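Local coordinates for cellulose hydrolase (Bacillus licheniformis, PDB 4YZT), which hydrolyses beta-1,4-glucosidic bonds inside cellulose chains as a three-module endoglucanase of glycoside hydrolase family 5, captured here with cellotetraose bound, at residues Y490-Y495 with K504-K509; L463-G468 with T518-P523; Q350-Q355 with S396-L401. All blocks are in the same frame, centred on the assembly; numbering follows the deposited sequence.

Contact 1 (Y490-Y495 with K504-K509)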
loop_
_atom_site.group_PDB
_atom_site.type_symbol
_atom_site.label_atom_id
_atom_site.label_comp_id
_atom_site.label_asym_id
_atom_site.label_seq_id
_atom_site.Cartn_x
_atom_site.Cartn_y
_atom_site.Cartn_z
ATOM N N TYR A 490 -2.575 11.838 8.074
ATOM C CA TYR A 490 -2.991 11.969 6.676
ATOM C C TYR A 490 -4.378 11.378 6.397
ATOM O O TYR A 490 -4.727 10.316 6.918
ATOM C CB TYR A 490 -1.965 11.302 5.764
ATOM C CG TYR A 490 -2.396 11.233 4.309
ATOM C CD1 TYR A 490 -2.459 12.382 3.527
ATOM C CD2 TYR A 490 -2.746 10.021 3.724
ATOM C CE1 TYR A 490 -2.851 12.324 2.194
ATOM C CE2 TYR A 490 -3.138 9.955 2.390
ATOM C CZ TYR A 490 -3.189 11.113 1.635
ATOM O OH TYR A 490 -3.580 11.056 0.312
ATOM N N ASP A 491 -5.151 12.107 5.594
ATOM C CA ASP A 491 -6.458 11.695 5.075
ATOM C C ASP A 491 -7.553 11.846 6.138
ATOM O O ASP A 491 -8.529 12.535 5.890
ATOM C CB ASP A 491 -6.424 10.257 4.531
ATOM C CG ASP A 491 -7.432 10.017 3.415
ATOM O OD1 ASP A 491 -7.768 10.962 2.667
ATOM O OD2 ASP A 491 -7.882 8.862 3.275
ATOM N N GLU A 492 -7.409 11.227 7.311
ATOM C CA GLU A 492 -8.477 11.372 8.304
ATOM C C GLU A 492 -8.480 12.779 8.911
ATOM O O GLU A 492 -9.547 13.286 9.271
ATOM C CB GLU A 492 -8.383 10.298 9.396
ATOM C CG GLU A 492 -7.253 10.453 10.370
ATOM C CD GLU A 492 -7.153 9.277 11.342
ATOM O OE1 GLU A 492 -6.514 9.438 12.397
ATOM O OE2 GLU A 492 -7.696 8.185 11.044
ATOM N N ASP A 493 -7.314 13.429 8.969
ATOM C CA ASP A 493 -7.214 14.777 9.536
ATOM C C ASP A 493 -6.923 15.869 8.509
ATOM O O ASP A 493 -7.313 17.021 8.701
ATOM C CB ASP A 493 -6.118 14.835 10.599
ATOM C CG ASP A 493 -6.418 13.966 11.800
ATOM O OD1 ASP A 493 -7.612 13.761 12.103
ATOM O OD2 ASP A 493 -5.451 13.526 12.455
ATOM N N PHE A 494 -6.195 15.540 7.441
ATOM C CA PHE A 494 -5.818 16.582 6.484
ATOM C C PHE A 494 -5.566 16.032 5.098
ATOM O O PHE A 494 -5.320 14.842 4.919
ATOM C CB PHE A 494 -4.563 17.348 6.957
ATOM C CG PHE A 494 -3.297 16.503 7.004
ATOM C CD1 PHE A 494 -2.540 16.282 5.848
ATOM C CD2 PHE A 494 -2.863 15.946 8.197
ATOM C CE1 PHE A 494 -1.388 15.510 5.883
ATOM C CE2 PHE A 494 -1.701 15.176 8.244
ATOM C CZ PHE A 494 -0.960 14.960 7.080
ATOM N N TYR A 495 -5.607 16.916 4.112
ATOM C CA TYR A 495 -5.194 16.544 2.761
ATOM C C TYR A 495 -4.900 17.771 1.919
ATOM O O TYR A 495 -5.246 18.903 2.289
ATOM C CB TYR A 495 -6.256 15.670 2.069
ATOM C CG TYR A 495 -7.644 16.277 1.958
ATOM C CD1 TYR A 495 -8.533 16.254 3.033
ATOM C CD2 TYR A 495 -8.077 16.847 0.765
ATOM C CE1 TYR A 495 -9.818 16.803 2.919
ATOM C CE2 TYR A 495 -9.364 17.406 0.645
ATOM C CZ TYR A 495 -10.224 17.373 1.725
ATOM O OH TYR A 495 -11.492 17.913 1.604
ATOM N N LYS A 504 -9.721 18.398 7.841
ATOM C CA LYS A 504 -10.936 17.604 7.869
ATOM C C LYS A 504 -11.889 18.068 8.970
ATOM O O LYS A 504 -11.466 18.558 10.018
ATOM C CB LYS A 504 -10.593 16.119 8.043
ATOM C CG LYS A 504 -9.895 15.518 6.833
ATOM C CD LYS A 504 -10.875 15.062 5.766
ATOM C CE LYS A 504 -11.594 13.812 6.205
ATOM N NZ LYS A 504 -12.059 12.998 5.054
ATOM N N GLU A 505 -13.179 17.933 8.693
ATOM C CA GLU A 505 -14.232 18.244 9.659
ATOM C C GLU A 505 -13.927 17.657 11.043
ATOM O O GLU A 505 -14.122 18.312 12.064
ATOM C CB GLU A 505 -15.575 17.712 9.162
ATOM C CG GLU A 505 -16.744 18.176 9.997
ATOM C CD GLU A 505 -18.010 17.415 9.692
ATOM O OE1 GLU A 505 -18.095 16.220 10.056
ATOM O OE2 GLU A 505 -18.908 18.011 9.074
ATOM N N ARG A 506 -13.452 16.416 11.051
ATOM C CA ARG A 506 -13.020 15.733 12.269
ATOM C C ARG A 506 -12.168 16.619 13.181
ATOM O O ARG A 506 -12.400 16.682 14.392
ATOM C CB ARG A 506 -12.234 14.475 11.895
ATOM C CG ARG A 506 -11.410 13.867 13.019
ATOM C CD ARG A 506 -10.677 12.625 12.516
ATOM N NE ARG A 506 -9.629 12.193 13.442
ATOM C CZ ARG A 506 -9.842 11.476 14.540
ATOM N NH1 ARG A 506 -8.820 11.140 15.312
ATOM N NH2 ARG A 506 -11.070 11.091 14.868
ATOM N N VAL A 507 -11.182 17.295 12.594
ATOM C CA VAL A 507 -10.279 18.138 13.368
ATOM C C VAL A 507 -11.010 19.364 13.907
ATOM O O VAL A 507 -10.824 19.756 15.064
ATOM C CB VAL A 507 -9.071 18.597 12.522
ATOM C CG1 VAL A 507 -8.298 19.711 13.223
ATOM C CG2 VAL A 507 -8.172 17.410 12.201
ATOM N N LEU A 508 -11.837 19.960 13.059
ATOM C CA LEU A 508 -12.574 21.163 13.421
ATOM C C LEU A 508 -13.447 20.913 14.653
ATOM O O LEU A 508 -13.580 21.780 15.528
ATOM C CB LEU A 508 -13.432 21.631 12.244
ATOM C CG LEU A 508 -12.690 21.885 10.932
ATOM C CD1 LEU A 508 -13.636 22.455 9.894
ATOM C CD2 LEU A 508 -11.453 22.790 11.123
ATOM N N LYS A 509 -14.025 19.717 14.715
ATOM C CA LYS A 509 -14.932 19.354 15.805
ATOM C C LYS A 509 -14.207 19.200 17.150
ATOM O O LYS A 509 -14.840 19.253 18.203
ATOM C CB LYS A 509 -15.685 18.064 15.452
ATOM C CG LYS A 509 -16.825 18.264 14.458
ATOM C CD LYS A 509 -17.396 16.923 13.997
HETATM O O HOH W 1 -10.342 12.586 3.156
HETATM O O HOH W 2 -6.301 11.595 14.090
#

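Contact 2 (L463-G468 with T518-P523)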
loop_
_atom_site.group_PDB
_atom_site.type_symbol
_atom_site.label_atom_id
_atom_site.label_comp_id
_atom_site.label_asym_id
_atom_site.label_seq_id
_atom_site.Cartn_x
_atom_site.Cartn_y
_atom_site.Cartn_z
ATOM N N LEU A 463 2.655 19.231 0.156
ATOM C CA LEU A 463 2.300 18.984 1.552
ATOM C C LEU A 463 2.996 17.726 2.087
ATOM O O LEU A 463 3.003 16.681 1.426
ATOM C CB LEU A 463 0.790 18.841 1.702
ATOM C CG LEU A 463 0.277 18.584 3.121
ATOM C CD1 LEU A 463 0.631 19.750 4.050
ATOM C CD2 LEU A 463 -1.222 18.349 3.064
ATOM N N ALA A 464 3.592 17.844 3.273
ATOM C CA ALA A 464 4.270 16.725 3.919
ATOM C C ALA A 464 3.488 16.193 5.123
ATOM O O ALA A 464 3.134 15.007 5.180
ATOM C CB ALA A 464 5.655 17.146 4.346
ATOM N N THR A 465 3.225 17.077 6.087
ATOM C CA THR A 465 2.425 16.717 7.253
ATOM C C THR A 465 1.854 17.993 7.893
ATOM O O THR A 465 2.126 19.101 7.435
ATOM C CB THR A 465 3.259 15.903 8.282
ATOM O OG1 THR A 465 2.412 15.467 9.360
ATOM C CG2 THR A 465 4.389 16.734 8.845
ATOM N N VAL A 466 1.043 17.839 8.930
ATOM C CA VAL A 466 0.443 18.985 9.600
ATOM C C VAL A 466 0.457 18.747 11.112
ATOM O O VAL A 466 0.201 17.631 11.544
ATOM C CB VAL A 466 -1.029 19.222 9.155
ATOM C CG1 VAL A 466 -1.538 20.572 9.688
ATOM C CG2 VAL A 466 -1.175 19.148 7.646
ATOM N N LYS A 467 0.745 19.780 11.909
ATOM C CA LYS A 467 0.536 19.694 13.357
ATOM C C LYS A 467 -0.430 20.795 13.789
ATOM O O LYS A 467 -0.573 21.825 13.103
ATOM C CB LYS A 467 1.853 19.790 14.133
ATOM C CG LYS A 467 2.638 21.085 13.902
ATOM C CD LYS A 467 3.747 21.271 14.938
ATOM C CE LYS A 467 4.656 22.452 14.594
ATOM N NZ LYS A 467 5.778 22.586 15.575
ATOM N N GLY A 468 -1.093 20.572 14.920
ATOM C CA GLY A 468 -2.062 21.517 15.436
ATOM C C GLY A 468 -1.931 21.647 16.936
ATOM O O GLY A 468 -1.869 20.644 17.645
ATOM N N THR A 518 0.267 24.136 11.641
ATOM C CA THR A 518 1.460 24.297 10.827
ATOM C C THR A 518 1.467 23.254 9.721
ATOM O O THR A 518 1.610 22.050 9.986
ATOM C CB THR A 518 2.749 24.182 11.667
ATOM O OG1 THR A 518 2.746 25.161 12.721
ATOM C CG2 THR A 518 3.981 24.391 10.788
ATOM N N PHE A 519 1.299 23.720 8.485
ATOM C CA PHE A 519 1.344 22.848 7.320
ATOM C C PHE A 519 2.791 22.731 6.855
ATOM O O PHE A 519 3.308 23.639 6.210
ATOM C CB PHE A 519 0.440 23.380 6.198
ATOM C CG PHE A 519 -1.025 23.278 6.512
ATOM C CD1 PHE A 519 -1.643 24.235 7.299
ATOM C CD2 PHE A 519 -1.777 22.213 6.038
ATOM C CE1 PHE A 519 -2.992 24.137 7.614
ATOM C CE2 PHE A 519 -3.120 22.106 6.338
ATOM C CZ PHE A 519 -3.733 23.077 7.134
ATOM N N GLU A 520 3.447 21.621 7.206
ATOM C CA GLU A 520 4.851 21.429 6.863
ATOM C C GLU A 520 4.940 20.865 5.452
ATOM O O GLU A 520 4.235 19.918 5.092
ATOM C CB GLU A 520 5.551 20.515 7.877
ATOM C CG GLU A 520 5.534 21.041 9.298
ATOM C CD GLU A 520 6.257 20.142 10.302
ATOM O OE1 GLU A 520 6.802 19.079 9.919
ATOM O OE2 GLU A 520 6.278 20.509 11.494
ATOM N N LEU A 521 5.801 21.477 4.650
ATOM C CA LEU A 521 5.893 21.176 3.233
ATOM C C LEU A 521 7.209 20.511 2.848
ATOM O O LEU A 521 8.157 20.475 3.633
ATOM C CB LEU A 521 5.716 22.470 2.424
ATOM C CG LEU A 521 4.442 23.237 2.766
ATOM C CD1 LEU A 521 4.484 24.680 2.240
ATOM C CD2 LEU A 521 3.246 22.503 2.193
ATOM N N TRP A 522 7.248 19.996 1.623
ATOM C CA TRP A 522 8.498 19.678 0.933
ATOM C C TRP A 522 8.827 20.870 0.030
ATOM O O TRP A 522 7.948 21.343 -0.671
ATOM C CB TRP A 522 8.362 18.405 0.097
ATOM C CG TRP A 522 7.971 17.146 0.867
ATOM C CD1 TRP A 522 6.832 16.402 0.707
ATOM C CD2 TRP A 522 8.741 16.486 1.884
ATOM N NE1 TRP A 522 6.848 15.323 1.571
ATOM C CE2 TRP A 522 8.006 15.357 2.300
ATOM C CE3 TRP A 522 9.979 16.745 2.484
ATOM C CZ2 TRP A 522 8.467 14.493 3.293
ATOM C CZ3 TRP A 522 10.434 15.885 3.471
ATOM C CH2 TRP A 522 9.678 14.773 3.863
ATOM N N PRO A 523 10.087 21.351 0.020
ATOM C CA PRO A 523 11.264 20.836 0.726
ATOM C C PRO A 523 11.219 21.067 2.231
ATOM O O PRO A 523 10.621 22.046 2.697
ATOM C CB PRO A 523 12.418 21.622 0.103
ATOM C CG PRO A 523 11.800 22.917 -0.308
ATOM C CD PRO A 523 10.400 22.568 -0.748
#

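Contact 3 (Q350-Q355 with S396-L401). With EDO (1,2-ethanediol), chain C.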
loop_
_atom_site.group_PDB
_atom_site.type_symbol
_atom_site.label_atom_id
_atom_site.label_comp_id
_atom_site.label_asym_id
_atom_site.label_seq_id
_atom_site.Cartn_x
_atom_site.Cartn_y
_atom_site.Cartn_z
ATOM N N GLN A 350 17.850 31.437 -6.254
ATOM C CA GLN A 350 19.005 30.987 -5.485
ATOM C C GLN A 350 20.251 30.889 -6.368
ATOM O O GLN A 350 20.147 30.773 -7.592
ATOM C CB GLN A 350 18.727 29.639 -4.810
ATOM C CG GLN A 350 18.923 28.424 -5.702
ATOM C CD GLN A 350 18.967 27.103 -4.917
ATOM O OE1 GLN A 350 17.984 26.686 -4.295
ATOM N NE2 GLN A 350 20.117 26.437 -4.954
ATOM N N SER A 351 21.427 30.969 -5.754
ATOM C CA SER A 351 22.660 30.730 -6.496
ATOM C C SER A 351 22.740 29.238 -6.824
ATOM O O SER A 351 22.349 28.391 -6.009
ATOM C CB SER A 351 23.888 31.183 -5.699
ATOM O OG SER A 351 24.018 30.427 -4.506
ATOM N N ILE A 352 23.220 28.899 -8.014
ATOM C CA ILE A 352 23.249 27.491 -8.390
ATOM C C ILE A 352 24.668 26.931 -8.331
ATOM O O ILE A 352 25.613 27.550 -8.819
ATOM C CB ILE A 352 22.657 27.276 -9.789
ATOM C CG1 ILE A 352 21.208 27.766 -9.813
ATOM C CG2 ILE A 352 22.724 25.810 -10.185
ATOM C CD1 ILE A 352 20.600 27.797 -11.191
ATOM N N SER A 353 24.808 25.761 -7.713
ATOM C CA SER A 353 26.103 25.103 -7.611
ATOM C C SER A 353 25.948 23.659 -8.031
ATOM O O SER A 353 24.828 23.197 -8.268
ATOM C CB SER A 353 26.658 25.195 -6.188
ATOM O OG SER A 353 25.805 24.534 -5.268
ATOM N N ASP A 354 27.065 22.943 -8.126
ATOM C CA ASP A 354 27.012 21.532 -8.486
ATOM C C ASP A 354 26.143 20.784 -7.481
ATOM O O ASP A 354 26.105 21.126 -6.297
ATOM C CB ASP A 354 28.414 20.929 -8.547
ATOM C CG ASP A 354 29.273 21.556 -9.630
ATOM O OD1 ASP A 354 28.719 22.243 -10.512
ATOM O OD2 ASP A 354 30.506 21.367 -9.595
ATOM N N GLN A 355 25.431 19.772 -7.973
ATOM C CA GLN A 355 24.495 19.010 -7.163
ATOM C C GLN A 355 24.931 17.560 -7.033
ATOM O O GLN A 355 25.170 16.899 -8.035
ATOM C CB GLN A 355 23.098 19.058 -7.775
ATOM C CG GLN A 355 22.096 18.196 -7.048
ATOM C CD GLN A 355 21.834 18.701 -5.647
ATOM O OE1 GLN A 355 21.794 19.917 -5.411
ATOM N NE2 GLN A 355 21.664 17.776 -4.702
ATOM N N SER A 396 26.266 24.333 -14.438
ATOM C CA SER A 396 25.902 24.792 -15.766
ATOM C C SER A 396 24.824 23.916 -16.395
ATOM O O SER A 396 23.931 24.424 -17.073
ATOM C CB SER A 396 27.145 24.841 -16.653
ATOM O OG SER A 396 27.976 23.728 -16.384
ATOM N N CYS A 397 24.894 22.607 -16.162
ATOM C CA CYS A 397 23.856 21.711 -16.658
ATOM C C CYS A 397 22.530 21.970 -15.941
ATOM O O CYS A 397 21.490 22.086 -16.586
ATOM C CB CYS A 397 24.274 20.243 -16.498
ATOM S SG CYS A 397 22.965 19.044 -16.892
ATOM N N LEU A 398 22.564 22.072 -14.614
ATOM C CA LEU A 398 21.359 22.381 -13.841
ATOM C C LEU A 398 20.665 23.650 -14.321
ATOM O O LEU A 398 19.437 23.706 -14.383
ATOM C CB LEU A 398 21.686 22.540 -12.357
ATOM C CG LEU A 398 21.818 21.292 -11.500
ATOM C CD1 LEU A 398 22.257 21.708 -10.112
ATOM C CD2 LEU A 398 20.489 20.546 -11.446
ATOM N N ALA A 399 21.457 24.669 -14.641
ATOM C CA ALA A 399 20.916 25.950 -15.085
ATOM C C ALA A 399 20.111 25.781 -16.367
ATOM O O ALA A 399 19.033 26.352 -16.511
ATOM C CB ALA A 399 22.033 26.961 -15.285
ATOM N N LYS A 400 20.624 24.974 -17.288
ATOM C CA LYS A 400 19.929 24.739 -18.546
ATOM C C LYS A 400 18.597 24.022 -18.314
ATOM O O LYS A 400 17.591 24.351 -18.938
ATOM C CB LYS A 400 20.815 23.939 -19.506
ATOM N N LEU A 401 18.589 23.057 -17.398
ATOM C CA LEU A 401 17.392 22.262 -17.146
ATOM C C LEU A 401 16.265 23.069 -16.506
ATOM O O LEU A 401 15.088 22.757 -16.684
ATOM C CB LEU A 401 17.732 21.067 -16.256
ATOM C CG LEU A 401 18.721 20.060 -16.838
ATOM C CD1 LEU A 401 19.013 18.976 -15.818
ATOM C CD2 LEU A 401 18.159 19.474 -18.118
HETATM C C1 EDO C . 16.414 29.647 -10.571
HETATM O O1 EDO C . 15.700 30.852 -10.265
HETATM C C2 EDO C . 17.649 29.563 -9.680
HETATM O O2 EDO C . 18.444 30.744 -9.861
#

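Contact 1 (Y490-Y495 with K504-K509)
Asp493 and Lys504 bring the two segments together: the peptide N of Lys504, the N-cap residue of helix 505-510, gives a nearly straight hydrogen bond to Asp493 O (2.9 Å, 174° at the hydrogen). Asp493 and Arg506 form a salt bridge, in which Arg506, extended from CG to NE, offers NE rather than its terminal nitrogens, and Asp493 OD1 accepts at 2.9 Å with carboxylate and guanidinium only 7° apart, although the angle of 141° at the hydrogen leaves the bond bent. The other oxygen, OD2, is held by the backbone N of Asn489 and by a water; that water also donates to Glu492 OE1 and accepts from Arg506 NH1. Glu492 OE1, which Asn489 ND2 binds too, lies 4.1 Å from Arg506 NH1 and well out of the guanidinium plane, near enough for attraction of charge alone. The Lys504 chain, bent at chi2 and chi3, keeps CG and CE near Asp491 O and Glu492 O, and Lys504 CD meets the edge of the Tyr495 ring at CE1, 3.5 Å away. A second water links Lys504 NZ (2.6 Å) to Asp491 OD1. With charged groups and waters joining the turn to the first residues of the helix, the buried Asp493 carboxylate is probably stabilised as an anion by the Arg506 guanidinium and the Asn489 N-H.

Contact 2 (L463-G468 with T518-P523)
Trp522 and Phe519 each receive an aliphatic group from strand 462-470 over one ring face. Ala464 CB sits 3.7 Å from the centroid of the five-membered ring of Trp522, a CH-pi contact displaced toward the rim, near NE1 and CE2. On Phe519 the placement is more central: Val466 CG1 lies 4.0 Å from the ring centroid and 9° off the normal, while Leu463 CD1 comes up in the ring plane at the CD2 edge. Val466 puts CG1 anti to its backbone N (chi1 -170°), and its other methyl, CG2, touches Phe519 CD2 at 3.5 Å. The sheet face carrying Thr465, Lys467, Thr518 and Glu520 is more polar. There Thr465 and Glu520 run side by side, CG2 against OE1, while Glu520 OE2 is bound by Tyr487 OH; the aliphatic chain of Lys467 lies side by side with Thr518, pointing the same way, CG and CE near its CB. Lys467 and Thr518 form a hydrogen-bonded antiparallel pair, with Val466 and Phe519 as the non-hydrogen-bonded pair next to it. The ladder then slips by one residue, and Glu520 O accepts from both Ala464 N (2.8 Å) and Thr465 N (3.2 Å), while Glu520 N returns a bond to Thr465 O. Two successive residues facing one is a classic beta bulge, set here where strand 462-470 pairs with strand 515-522 in the C-terminal module.

Contact 3 (Q350-Q355 with S396-L401)
Ile352 and Leu398 pack where a connecting loop of the X2 carbohydrate-binding module, from the E-set clan of beta-sandwich folds, runs past the short helix 395-401. No hydrogen bond joins the two segments; the contact is made by a few aliphatic groups. Ile352 points at the helix and splits its branches. CG2, anti to the backbone N, rests on Leu398 CB at 4.1 Å, the two side chains crossing obliquely. The other branch, CG1, carries CD1 out, with chi2 extended at 171°, to 4.4 Å from Ala399 CB. The CD1 methyl of Leu398 reaches two parts of the loop: Ser353 O at 3.5 Å and Gln355 CB at 3.6 Å. Gln355 starts toward the helix but then turns off. Its chain bends at chi2 (66°), and the amide leads away, leaving CB to make the contact. Beneath this layer Leu344 of strand 338-347 touches both Gln355 and Leu398, and Ile393 also meets Leu398, so the leucine joins the surface helix to the sheet. Asp354 turns its CB from the helix segment, but its OD1 accepts from the backbone N of Ala395, at the beginning of the helix. A 1,2-ethanediol, probably from the crystallisation liquor, lies beside the loop: its O2 donates to Gln350 O at 2.8 Å, and its C2 is 3.8 Å from Ile352 CD1.

Contacts 1 and 2 touch and belong to the same C-terminal part of the chain, contact 1 being nested within the loop that contact 2 closes. Phe494 joins them: its ring packs on Val466 CG2 and Thr465, and with Tyr495 it meets Leu463 CD2, so strand 494-497 lies against strand 462-470. Contact 2 is buried and held by backbone pairing and apolar packing. Contact 1 is partly buried and relies on charge and water, with the side chain of Asp491 about 6 Å from a bound beta-D-glucopyranose. Contact 3, at the surface of the X2 module and about 27 Å from contact 2 between centres, is a small aliphatic patch, in contrast to the paired strands of contact 2.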